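Local coordinates for imine reductase (Bacillus cereus, PDB 4D3D) that catalyses the NADPH-dependent, S-selective reduction of the imine 2-methylpyrroline, at the interface of chains A and B. Coordinates in Å, arbitrary orientation; residue numbers count along the deposited sequence, not the author numbering. Chains: chain A/B, Imine reductase.

Contact 1: the interface of chains A and B. Residues chain A 255, 258-259, 262, 279, 283; chain B 191, 195, 199.
B:Trp195 enters a pocket of chain A lined by A:Gly255, A:Ser258, A:Val259 and A:Phe283. Its CB leaves helix 182-210 with CG opposite the carbonyl carbon and beside the backbone N (chi1 -64°), and the indole is carried toward chain A. At CG and CD1 the five-membered ring receives the methyl CG2 of A:Val259 over one face, 3.8 Å from the ring centroid, a CH-pi contact. The indole NE1 then donates a hydrogen bond of 2.9 Å to the hydroxyl OG of A:Ser258. That bond is nearly straight, 170° at the hydrogen, and OG lies almost in the ring plane, which should hold the indole against rotation. On the six-membered ring, CE3 is met by CZ of A:Phe283 at 3.6 Å. The phenyl ring stands edge-to-face on the indole, with planes 83° apart, and approaches on the same face as the valine methyl. At the far end, CZ2 lies 3.8 Å from CA of A:Gly255, where the backbone comes close to the ring.

Smaller apolar contacts flank the indole. CB of B:Met191 packs on CG2 of A:Val262 at 3.9 Å. CD1 of B:Leu199 touches CG1 of A:Val279 and the phenyl CE1 of A:Phe283.

The three chain B residues follow one stripe of helix 182-210. Their partners come from helices 252-268 and 274-288, so the long helix of one subunit lies against two helices of the other in the all-helical C-terminal region.

Contact 2: the interface of chains A and B. Residues chain A 201, 215-216, 219; chain B 237, 241.
B:Asp241 turns its carboxylate onto the first turn of helix 215-242 of chain A, an N-terminal helix cap supplied by the other subunit. The helices belong to the C-terminal region of the reductive aminase-like family. OD1 accepts a hydrogen bond from the backbone N of A:Ala215 at 2.8 Å. OD2 accepts one from the backbone N of A:Glu216 at 2.9 Å. Each oxygen uses its syn lone pair, so the carboxylate grips both amides as a fork. CG of B:Asp241 sits opposite the carbonyl carbon and beside its own backbone N (chi1 -79°), which points the fork at the start of the partner helix. The helix end would be expected to stabilise its negative charge, though the nearby carboxylate of A:Glu216 may partly oppose this. The methyl CB of A:Ala215 rests against CG of the same carboxylate at 3.7 Å.

B:Thr237 lies one turn earlier on its helix and turns its two branches to different partners. The methyl CG2 packs over the backbone of A:Ala215 and A:Glu216. The side chain of A:Glu216 bends at chi2 (71°) and crosses the threonine at about a right angle, with its carboxylate OE1 3.6 Å from CG2. The hydroxyl OG1 instead faces A:Tyr201 and CD1 of A:Leu219. Water 1 joins this group: it lies 2.8 Å from OG1 of B:Thr237 and 2.7 Å from the phenol OH of A:Tyr201, and it also bonds to the carbonyl O of A:Ala215. The water sits at the edge of the tyrosine ring, in its plane.

Contact 3: the interface of chains A and B. Residues chain A 193, 226, 229-230, 233; chain B 197-198, 226.
Sulfur-to-carbon packing leads this contact, with B:Met226 laid across A:Leu229, A:Pro230 and A:Val233. All three partners lie on helix 215-242 of chain A, and the methionine comes from the same helix of chain B. Its side chain is extended beyond CG (chi2 168°, chi3 159°), which lets it reach along several residues of the partner helix. The thioether SD lies 3.7 Å from CG2 of A:Val233 and 3.8 Å from CB of A:Leu229. The terminal methyl CE continues along the valine and also meets CG2. A second sulfur takes part on another side of the leucine. The side chain of B:Met198, bent at chi2 and chi3, brings SD to 4.1 Å from the branch CD2 of A:Leu229. These two side chains lie antiparallel, side by side.

Contacts between carbons fill in the rest. The other leucine branch, CD1, touches the methyl CB of B:Ala197 at 3.7 Å. A:Leu229 thus divides its two methyls between neighbouring residues of helix 182-210 of chain B.

In this central part of the two-fold interface, the apolar side chains form a core in which helices 215-242 of the two subunits meet. At its edge the pyrrolidine of A:Pro230 lies alongside the base of B:Met226, pointing the opposite way, with ring atom CG 3.9 Å from the methionine CB.

Contact 4: the interface of chains A and B. Residues chain A 211, 261, 265, 268; chain B 114-117.
A:Glu268 reaches from the end of helix 252-268 to the first turn of helix 115-127 in chain B. Its carboxylate OE1 accepts a hydrogen bond from the backbone N of B:Glu116 at 3.2 Å, a long one. The hydroxyl of B:Thr114 also lies against the carboxylate, but the model is too tight there, so the exact placement of the whole carboxylate, and with it the geometry of the amide bond, is doubtful. Since the acid faces the start of a helix, its charge may be stabilised there, while the nearby carboxylate of B:Glu116 would probably work against this.

Next to it, A:Thr265 packs on the same chain B turn. Its methyl CG2 touches ring atom CD of B:Pro115 at 3.8 Å. Its hydroxyl OG1 lies 3.7 Å from the methyl CG2 of B:Thr114.

Further out, the extended chain of A:Glu268 (chi2 -180°) carries its acid to the partner chain. OG1 of A:Thr265 is tied to the carbonyl O of A:His261 by a bond of 2.8 Å, which fixes the hydroxyl on its own helix. In chain B, OG1 of B:Thr114 caps the N-terminus of helix 115-127 by accepting from N of B:Lys117 at 3.2 Å. Water 2 links the carbonyl O of A:Glu268 to OE1 of B:Glu116, with a longer 3.2 Å from the water to OE1 of B:Glu116.

The site ties the C-terminal helices of one subunit to the NAD-binding domain of the other and may help set how the two are placed.

Contact 1: the interface of chains A and B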
ATOM      1  N   GLY A 255       6.620  -1.687 -16.309  1.00 19.31           N
ATOM      2  CA  GLY A 255       6.437  -1.221 -14.938  1.00 18.10           C
ATOM      3  C   GLY A 255       7.262  -0.014 -14.704  1.00 16.55           C
ATOM      4  O   GLY A 255       6.810   0.931 -14.064  1.00 16.48           O
ATOM      5  N   SER A 258       5.725   3.080 -16.135  1.00 15.61           N
ATOM      6  CA  SER A 258       4.585   3.469 -15.262  1.00 16.95           C
ATOM      7  C   SER A 258       5.058   4.239 -14.034  1.00 16.39           C
ATOM      8  O   SER A 258       4.532   5.357 -13.677  1.00 16.43           O
ATOM      9  CB  SER A 258       3.779   2.246 -14.913  1.00 17.43           C
ATOM     10  OG  SER A 258       2.659   2.589 -14.075  1.00 18.51           O
ATOM     11  N   VAL A 259       6.060   3.719 -13.344  1.00 14.22           N
ATOM     12  CA  VAL A 259       6.645   4.436 -12.224  1.00 14.75           C
ATOM     13  C   VAL A 259       7.211   5.769 -12.565  1.00 14.06           C
ATOM     14  O   VAL A 259       7.081   6.759 -11.830  1.00 14.11           O
ATOM     15  CB  VAL A 259       7.706   3.576 -11.452  1.00 15.83           C
ATOM     16  CG1 VAL A 259       8.318   4.311 -10.283  1.00 17.16           C
ATOM     17  CG2 VAL A 259       7.076   2.314 -10.956  1.00 15.70           C
ATOM     18  N   VAL A 262       4.467   8.294 -12.568  1.00 14.94           N
ATOM     19  CA  VAL A 262       4.118   8.656 -11.166  1.00 14.27           C
ATOM     20  C   VAL A 262       5.102   9.654 -10.643  1.00 13.65           C
ATOM     21  O   VAL A 262       4.730  10.651 -10.039  1.00 14.22           O
ATOM     22  CB  VAL A 262       4.042   7.413 -10.249  1.00 13.65           C
ATOM     23  CG1 VAL A 262       3.880   7.864  -8.777  1.00 14.23           C
ATOM     24  CG2 VAL A 262       2.914   6.496 -10.622  1.00 14.42           C
ATOM     25  N   VAL A 279      11.024   3.885  -4.985  1.00 12.51           N
ATOM     26  CA  VAL A 279      10.356   2.869  -5.783  1.00 13.68           C
ATOM     27  C   VAL A 279      11.077   2.815  -7.172  1.00 13.27           C
ATOM     28  O   VAL A 279      11.473   1.721  -7.641  1.00 13.70           O
ATOM     29  CB  VAL A 279       8.872   3.171  -5.956  1.00 14.99           C
ATOM     30  CG1 VAL A 279       8.198   2.254  -6.937  1.00 15.41           C
ATOM     31  CG2 VAL A 279       8.144   3.103  -4.559  1.00 16.14           C
ATOM     32  N   PHE A 283      13.211  -0.357  -9.202  1.00 14.58           N
ATOM     33  CA  PHE A 283      12.964  -0.768 -10.553  1.00 14.74           C
ATOM     34  C   PHE A 283      14.221  -0.674 -11.394  1.00 14.34           C
ATOM     35  O   PHE A 283      14.514  -1.604 -12.209  1.00 16.01           O
ATOM     36  CB  PHE A 283      11.816   0.044 -11.212  1.00 14.28           C
ATOM     37  CG  PHE A 283      10.427  -0.510 -10.959  1.00 15.12           C
ATOM     38  CD1 PHE A 283       9.829  -0.298  -9.681  1.00 13.81           C
ATOM     39  CD2 PHE A 283       9.724  -1.204 -11.899  1.00 16.66           C
ATOM     40  CE1 PHE A 283       8.616  -0.831  -9.415  1.00 14.64           C
ATOM     41  CE2 PHE A 283       8.485  -1.731 -11.655  1.00 15.90           C
ATOM     42  CZ  PHE A 283       7.933  -1.536 -10.366  1.00 16.78           C
TER
ATOM     43  N   MET B 191      -1.823   4.451  -9.331  1.00 13.91           N
ATOM     44  CA  MET B 191      -0.588   3.747  -9.558  1.00 14.97           C
ATOM     45  C   MET B 191       0.489   4.008  -8.525  1.00 13.05           C
ATOM     46  O   MET B 191       1.296   3.109  -8.266  1.00 13.96           O
ATOM     47  CB  MET B 191      -0.020   3.955 -11.017  1.00 16.37           C
ATOM     48  CG  MET B 191      -0.941   3.433 -12.101  1.00 18.35           C
ATOM     49  SD  MET B 191      -1.566   1.756 -11.888  1.00 22.64           S
ATOM     50  CE  MET B 191      -0.057   0.888 -12.036  1.00 23.40           C
ATOM     51  N   TRP B 195       2.089   0.522  -7.029  1.00 15.26           N
ATOM     52  CA  TRP B 195       3.483   0.106  -7.061  1.00 14.83           C
ATOM     53  C   TRP B 195       4.195   0.160  -5.684  1.00 12.57           C
ATOM     54  O   TRP B 195       4.985  -0.738  -5.358  1.00 13.32           O
ATOM     55  CB  TRP B 195       4.304   0.947  -8.051  1.00 15.80           C
ATOM     56  CG  TRP B 195       3.901   0.808  -9.501  1.00 17.03           C
ATOM     57  CD1 TRP B 195       3.461   1.794 -10.328  1.00 18.95           C
ATOM     58  CD2 TRP B 195       3.967  -0.379 -10.288  1.00 18.00           C
ATOM     59  NE1 TRP B 195       3.286   1.297 -11.599  1.00 20.04           N
ATOM     60  CE2 TRP B 195       3.508  -0.043 -11.586  1.00 18.74           C
ATOM     61  CE3 TRP B 195       4.327  -1.694 -10.023  1.00 20.15           C
ATOM     62  CZ2 TRP B 195       3.419  -0.986 -12.620  1.00 20.59           C
ATOM     63  CZ3 TRP B 195       4.256  -2.660 -11.093  1.00 20.17           C
ATOM     64  CH2 TRP B 195       3.821  -2.267 -12.349  1.00 19.08           C
ATOM     65  N   LEU B 199       5.412  -3.264  -3.912  1.00 12.63           N
ATOM     66  CA  LEU B 199       6.778  -3.443  -3.539  1.00 13.81           C
ATOM     67  C   LEU B 199       6.915  -3.740  -2.026  1.00 13.95           C
ATOM     68  O   LEU B 199       7.831  -4.447  -1.603  1.00 14.13           O
ATOM     69  CB  LEU B 199       7.719  -2.247  -3.840  1.00 15.47           C
ATOM     70  CG  LEU B 199       8.131  -2.119  -5.308  1.00 20.72           C
ATOM     71  CD1 LEU B 199       9.367  -1.290  -5.511  1.00 20.17           C
ATOM     72  CD2 LEU B 199       8.099  -3.341  -6.103  1.00 25.84           C
TER

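Contact 2: the interface of chains A and B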
ATOM      1  N   TYR A 201      -0.643   6.073   0.296  1.00 12.81           N
ATOM      2  CA  TYR A 201      -1.933   6.766   0.272  1.00 12.62           C
ATOM      3  C   TYR A 201      -1.808   8.237   0.565  1.00 12.22           C
ATOM      4  O   TYR A 201      -2.388   9.080  -0.157  1.00 12.92           O
ATOM      5  CB  TYR A 201      -2.941   6.042   1.201  1.00 12.73           C
ATOM      6  CG  TYR A 201      -4.140   6.882   1.483  1.00 12.83           C
ATOM      7  CD1 TYR A 201      -5.121   7.050   0.530  1.00 11.99           C
ATOM      8  CD2 TYR A 201      -4.241   7.609   2.684  1.00 12.44           C
ATOM      9  CE1 TYR A 201      -6.198   7.915   0.809  1.00 11.67           C
ATOM     10  CE2 TYR A 201      -5.342   8.431   2.973  1.00 13.91           C
ATOM     11  CZ  TYR A 201      -6.295   8.563   2.015  1.00 13.27           C
ATOM     12  OH  TYR A 201      -7.324   9.436   2.198  1.00 13.88           O
ATOM     13  N   ALA A 215      -9.953  14.397  -0.205  1.00 14.63           N
ATOM     14  CA  ALA A 215      -9.908  13.013   0.244  1.00 13.76           C
ATOM     15  C   ALA A 215     -11.229  12.337   0.030  1.00 13.50           C
ATOM     16  O   ALA A 215     -11.276  11.158  -0.321  1.00 14.51           O
ATOM     17  CB  ALA A 215      -9.454  12.904   1.663  1.00 14.33           C
ATOM     18  N   GLU A 216     -12.329  13.084   0.202  1.00 14.14           N
ATOM     19  CA  GLU A 216     -13.644  12.476  -0.013  1.00 16.33           C
ATOM     20  C   GLU A 216     -13.789  12.027  -1.492  1.00 17.02           C
ATOM     21  O   GLU A 216     -14.359  10.945  -1.790  1.00 16.52           O
ATOM     22  CB  GLU A 216     -14.751  13.452   0.355  1.00 19.92           C
ATOM     23  CG  GLU A 216     -16.159  12.876   0.163  1.00 23.46           C
ATOM     24  CD  GLU A 216     -16.474  11.809   1.225  1.00 35.96           C
ATOM     25  OE1 GLU A 216     -15.790  11.722   2.276  1.00 35.63           O
ATOM     26  OE2 GLU A 216     -17.423  11.011   0.995  1.00 43.88           O
ATOM     27  N   LEU A 219     -11.512   8.906  -2.071  1.00 16.84           N
ATOM     28  CA  LEU A 219     -11.872   7.722  -1.265  1.00 16.40           C
ATOM     29  C   LEU A 219     -12.270   6.447  -2.018  1.00 16.08           C
ATOM     30  O   LEU A 219     -11.643   5.426  -1.784  1.00 16.01           O
ATOM     31  CB  LEU A 219     -12.945   8.142  -0.251  1.00 17.28           C
ATOM     32  CG  LEU A 219     -13.580   7.029   0.599  1.00 17.76           C
ATOM     33  CD1 LEU A 219     -12.591   6.324   1.458  1.00 19.13           C
ATOM     34  CD2 LEU A 219     -14.746   7.574   1.456  1.00 21.72           C
TER
ATOM     35  N   THR B 237     -10.252   9.866   6.247  1.00 14.20           N
ATOM     36  CA  THR B 237     -10.759  10.765   5.188  1.00 15.33           C
ATOM     37  C   THR B 237     -11.383  12.089   5.652  1.00 15.30           C
ATOM     38  O   THR B 237     -10.923  13.180   5.283  1.00 16.10           O
ATOM     39  CB  THR B 237     -11.636   9.965   4.192  1.00 14.23           C
ATOM     40  OG1 THR B 237     -10.785   9.159   3.359  1.00 15.94           O
ATOM     41  CG2 THR B 237     -12.486  10.828   3.340  1.00 15.08           C
ATOM     42  N   ASP B 241      -9.781  15.905   5.339  1.00 14.86           N
ATOM     43  CA  ASP B 241     -10.505  16.999   4.644  1.00 16.28           C
ATOM     44  C   ASP B 241     -10.745  18.237   5.514  1.00 18.60           C
ATOM     45  O   ASP B 241     -10.816  19.368   4.976  1.00 19.84           O
ATOM     46  CB  ASP B 241     -11.803  16.533   3.982  1.00 16.10           C
ATOM     47  CG  ASP B 241     -11.564  15.822   2.632  1.00 16.37           C
ATOM     48  OD1 ASP B 241     -10.429  15.947   2.111  1.00 16.69           O
ATOM     49  OD2 ASP B 241     -12.506  15.132   2.219  1.00 17.81           O
TER
HETATM   50  O   HOH W   1      -9.673   9.247   0.810  1.00 17.44           O

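Contact 3: the interface of chains A and B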
ATOM      1  N   ILE A 193       4.111  -3.743   5.440  1.00 12.35           N
ATOM      2  CA  ILE A 193       3.033  -3.453   4.450  1.00 12.33           C
ATOM      3  C   ILE A 193       2.162  -2.246   4.941  1.00 12.86           C
ATOM      4  O   ILE A 193       1.930  -1.281   4.217  1.00 13.25           O
ATOM      5  CB  ILE A 193       2.150  -4.679   4.185  1.00 12.86           C
ATOM      6  CG1 ILE A 193       2.980  -5.750   3.455  1.00 14.17           C
ATOM      7  CG2 ILE A 193       0.995  -4.306   3.321  1.00 14.92           C
ATOM      8  CD1 ILE A 193       2.202  -7.070   3.222  1.00 15.23           C
ATOM      9  N   MET A 226      -6.698  -0.475  -3.111  1.00 16.71           N
ATOM     10  CA  MET A 226      -6.254  -1.285  -1.983  0.50 18.52           C
ATOM     11  C   MET A 226      -6.926  -2.674  -1.953  1.00 17.03           C
ATOM     12  O   MET A 226      -6.257  -3.663  -1.711  1.00 18.56           O
ATOM     13  CB  MET A 226      -6.523  -0.568  -0.643  0.50 20.75           C
ATOM     14  CG  MET A 226      -5.717   0.706  -0.479  0.50 21.75           C
ATOM     15  SD  MET A 226      -3.987   0.418  -0.203  0.50 23.36           S
ATOM     16  CE  MET A 226      -3.473   1.974   0.572  0.50 23.10           C
ATOM     17  N   LEU A 229      -5.532  -5.431  -4.249  1.00 16.41           N
ATOM     18  CA  LEU A 229      -4.216  -5.940  -4.096  1.00 16.89           C
ATOM     19  C   LEU A 229      -4.159  -7.425  -3.744  1.00 17.43           C
ATOM     20  O   LEU A 229      -3.270  -8.141  -4.222  1.00 17.91           O
ATOM     21  CB  LEU A 229      -3.384  -5.071  -3.134  1.00 16.96           C
ATOM     22  CG  LEU A 229      -3.197  -3.601  -3.602  1.00 20.04           C
ATOM     23  CD1 LEU A 229      -2.301  -2.840  -2.689  1.00 19.85           C
ATOM     24  CD2 LEU A 229      -2.762  -3.455  -5.076  1.00 20.25           C
ATOM     25  N   PRO A 230      -5.055  -7.910  -2.873  1.00 17.30           N
ATOM     26  CA  PRO A 230      -4.964  -9.379  -2.586  1.00 21.22           C
ATOM     27  C   PRO A 230      -5.103 -10.275  -3.819  1.00 20.27           C
ATOM     28  O   PRO A 230      -4.541 -11.350  -3.838  1.00 21.78           O
ATOM     29  CB  PRO A 230      -6.117  -9.608  -1.635  1.00 21.18           C
ATOM     30  CG  PRO A 230      -6.303  -8.239  -0.925  1.00 20.80           C
ATOM     31  CD  PRO A 230      -5.998  -7.205  -1.986  1.00 20.48           C
ATOM     32  N   VAL A 233      -1.615 -10.561  -5.135  1.00 17.84           N
ATOM     33  CA  VAL A 233      -0.858 -11.393  -4.238  1.00 18.54           C
ATOM     34  C   VAL A 233      -1.244 -12.893  -4.462  1.00 18.89           C
ATOM     35  O   VAL A 233      -0.369 -13.674  -4.571  1.00 20.67           O
ATOM     36  CB  VAL A 233      -1.086 -11.002  -2.764  1.00 19.56           C
ATOM     37  CG1 VAL A 233      -0.425 -11.999  -1.827  1.00 20.01           C
ATOM     38  CG2 VAL A 233      -0.467  -9.619  -2.508  1.00 20.85           C
TER
ATOM     39  N   ALA B 197       2.744  -0.025  -2.623  1.00 12.80           N
ATOM     40  CA  ALA B 197       2.186  -1.098  -1.769  1.00 12.72           C
ATOM     41  C   ALA B 197       2.617  -2.492  -2.251  1.00 15.40           C
ATOM     42  O   ALA B 197       3.011  -3.353  -1.429  1.00 13.17           O
ATOM     43  CB  ALA B 197       0.723  -0.991  -1.722  1.00 12.14           C
ATOM     44  N   MET B 198       2.615  -2.736  -3.579  1.00 14.36           N
ATOM     45  CA  MET B 198       3.079  -4.055  -4.028  1.00 14.59           C
ATOM     46  C   MET B 198       4.565  -4.291  -3.797  1.00 13.91           C
ATOM     47  O   MET B 198       5.003  -5.421  -3.408  1.00 14.34           O
ATOM     48  CB  MET B 198       2.715  -4.269  -5.490  1.00 13.96           C
ATOM     49  CG  MET B 198       1.257  -4.535  -5.687  1.00 14.88           C
ATOM     50  SD  MET B 198       0.477  -5.905  -4.805  1.00 18.37           S
ATOM     51  CE  MET B 198       1.398  -7.288  -5.484  1.00 21.51           C
ATOM     52  N   MET B 226      -3.854  -6.109   3.619  1.00 18.05           N
ATOM     53  CA  MET B 226      -4.268  -5.275   2.491  0.50 17.37           C
ATOM     54  C   MET B 226      -5.737  -4.941   2.462  1.00 17.25           C
ATOM     55  O   MET B 226      -6.137  -3.800   2.236  1.00 17.01           O
ATOM     56  CB  MET B 226      -3.900  -5.949   1.173  0.50 17.38           C
ATOM     57  CG  MET B 226      -2.426  -6.007   1.021  0.50 17.14           C
ATOM     58  SD  MET B 226      -1.913  -7.074  -0.315  0.50 15.61           S
ATOM     59  CE  MET B 226      -0.328  -6.397  -0.544  0.50 15.07           C
TER

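Contact 4: the interface of chains A and B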
ATOM      1  N   ASN A 211      -3.851  19.266  -6.974  1.00 15.79           N
ATOM      2  CA  ASN A 211      -4.587  19.350  -8.269  1.00 15.70           C
ATOM      3  C   ASN A 211      -6.058  19.725  -8.079  1.00 17.37           C
ATOM      4  O   ASN A 211      -6.859  19.735  -9.051  1.00 17.76           O
ATOM      5  CB  ASN A 211      -4.506  18.015  -9.042  1.00 16.63           C
ATOM      6  CG  ASN A 211      -3.183  17.861  -9.775  1.00 18.50           C
ATOM      7  OD1 ASN A 211      -3.074  18.248 -10.957  1.00 19.71           O
ATOM      8  ND2 ASN A 211      -2.157  17.317  -9.103  1.00 15.46           N
ATOM      9  N   HIS A 261       6.091   7.812 -14.790  1.00 13.61           N
ATOM     10  CA  HIS A 261       4.949   8.750 -14.923  1.00 14.75           C
ATOM     11  C   HIS A 261       4.430   9.209 -13.532  1.00 15.41           C
ATOM     12  O   HIS A 261       4.090  10.366 -13.356  1.00 14.89           O
ATOM     13  CB  HIS A 261       3.804   8.158 -15.657  1.00 16.20           C
ATOM     14  CG  HIS A 261       4.042   7.958 -17.109  1.00 19.38           C
ATOM     15  ND1 HIS A 261       4.603   8.920 -17.921  1.00 22.35           N
ATOM     16  CD2 HIS A 261       3.713   6.920 -17.894  1.00 23.38           C
ATOM     17  CE1 HIS A 261       4.668   8.435 -19.163  1.00 24.24           C
ATOM     18  NE2 HIS A 261       4.132   7.221 -19.174  1.00 25.43           N
ATOM     19  N   THR A 265       4.468  13.062 -12.294  1.00 13.43           N
ATOM     20  CA  THR A 265       3.186  13.591 -11.763  1.00 14.05           C
ATOM     21  C   THR A 265       3.419  14.228 -10.388  1.00 13.44           C
ATOM     22  O   THR A 265       2.912  15.345 -10.084  1.00 13.42           O
ATOM     23  CB  THR A 265       2.142  12.479 -11.697  1.00 13.67           C
ATOM     24  OG1 THR A 265       1.819  11.973 -13.009  1.00 15.28           O
ATOM     25  CG2 THR A 265       0.825  12.944 -11.037  1.00 15.08           C
ATOM     26  N   GLU A 268       5.459  17.571 -10.794  1.00 15.22           N
ATOM     27  CA  GLU A 268       4.586  18.607 -11.399  1.00 18.47           C
ATOM     28  C   GLU A 268       3.659  19.182 -10.317  1.00 19.84           C
ATOM     29  O   GLU A 268       3.317  20.370 -10.377  1.00 20.66           O
ATOM     30  CB  GLU A 268       3.710  18.070 -12.517  1.00 20.64           C
ATOM     31  CG  GLU A 268       4.407  17.808 -13.825  1.00 28.52           C
ATOM     32  CD  GLU A 268       3.399  17.282 -14.860  1.00 23.67           C
ATOM     33  OE1 GLU A 268       2.136  17.117 -14.575  1.00 42.63           O
ATOM     34  OE2 GLU A 268       3.928  16.912 -15.904  1.00 45.53           O
TER
ATOM     35  N   THR B 114       1.244  12.860 -17.451  1.00 22.98           N
ATOM     36  CA  THR B 114       0.925  13.638 -16.337  1.00 21.31           C
ATOM     37  C   THR B 114      -0.393  14.435 -16.648  1.00 20.62           C
ATOM     38  O   THR B 114      -0.794  14.669 -17.821  1.00 19.56           O
ATOM     39  CB  THR B 114       2.029  14.576 -15.943  1.00 24.30           C
ATOM     40  OG1 THR B 114       2.177  15.677 -16.866  1.00 22.16           O
ATOM     41  CG2 THR B 114       3.405  13.833 -15.754  1.00 24.10           C
ATOM     42  N   PRO B 115      -0.997  14.931 -15.577  1.00 17.23           N
ATOM     43  CA  PRO B 115      -2.143  15.839 -15.741  1.00 15.15           C
ATOM     44  C   PRO B 115      -1.733  17.097 -16.528  1.00 14.25           C
ATOM     45  O   PRO B 115      -2.503  17.556 -17.359  1.00 16.29           O
ATOM     46  CB  PRO B 115      -2.465  16.181 -14.287  1.00 17.56           C
ATOM     47  CG  PRO B 115      -2.095  14.916 -13.509  1.00 17.72           C
ATOM     48  CD  PRO B 115      -0.820  14.478 -14.161  1.00 18.17           C
ATOM     49  N   GLU B 116      -0.560  17.670 -16.259  1.00 14.94           N
ATOM     50  CA  GLU B 116      -0.159  18.923 -16.933  1.00 19.30           C
ATOM     51  C   GLU B 116       0.054  18.695 -18.430  1.00 17.23           C
ATOM     52  O   GLU B 116      -0.306  19.544 -19.253  1.00 18.25           O
ATOM     53  CB  GLU B 116       1.045  19.540 -16.288  1.00 22.94           C
ATOM     54  CG  GLU B 116       1.645  20.755 -17.006  1.00 28.47           C
ATOM     55  CD  GLU B 116       2.918  21.352 -16.352  1.00 41.95           C
ATOM     56  OE1 GLU B 116       3.350  20.916 -15.253  1.00 42.86           O
ATOM     57  OE2 GLU B 116       3.477  22.344 -16.914  1.00 42.15           O
ATOM     58  N   LYS B 117       0.552  17.554 -18.807  1.00 16.95           N
ATOM     59  CA  LYS B 117       0.717  17.275 -20.257  1.00 19.75           C
ATOM     60  C   LYS B 117      -0.651  17.234 -21.019  1.00 19.81           C
ATOM     61  O   LYS B 117      -0.772  17.816 -22.095  1.00 19.86           O
ATOM     62  CB  LYS B 117       1.512  16.003 -20.443  1.00 24.71           C
ATOM     63  CG  LYS B 117       3.002  16.243 -20.025  1.00 36.46           C
ATOM     64  CD  LYS B 117       4.068  15.750 -21.003  1.00 44.57           C
ATOM     65  CE  LYS B 117       3.779  16.142 -22.449  1.00 47.16           C
ATOM     66  NZ  LYS B 117       4.941  16.433 -23.377  1.00 45.51           N
TER
HETATM   67  O   HOH W   2       3.298  22.232 -12.302  1.00 36.82           O

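Contacts 1 and 3 are neighbours, their C-alpha centres about 14 Å apart, and both use helix 182-210 of chain B. Contact 4 lies about 15 Å from contact 1, and the two share helix 252-268 of chain A. Contacts 2 and 3, about 19 Å apart, both draw on helix 215-242 of each chain. Contacts 3 and 4 are about 25 Å apart. Contacts 1 to 3 join the helical regions, whereas contact 4 reaches the partner's nucleotide-binding domain. With two-fold symmetry each occurs twice, which suggests an intertwined dimer; the structure alone does not show its state in solution.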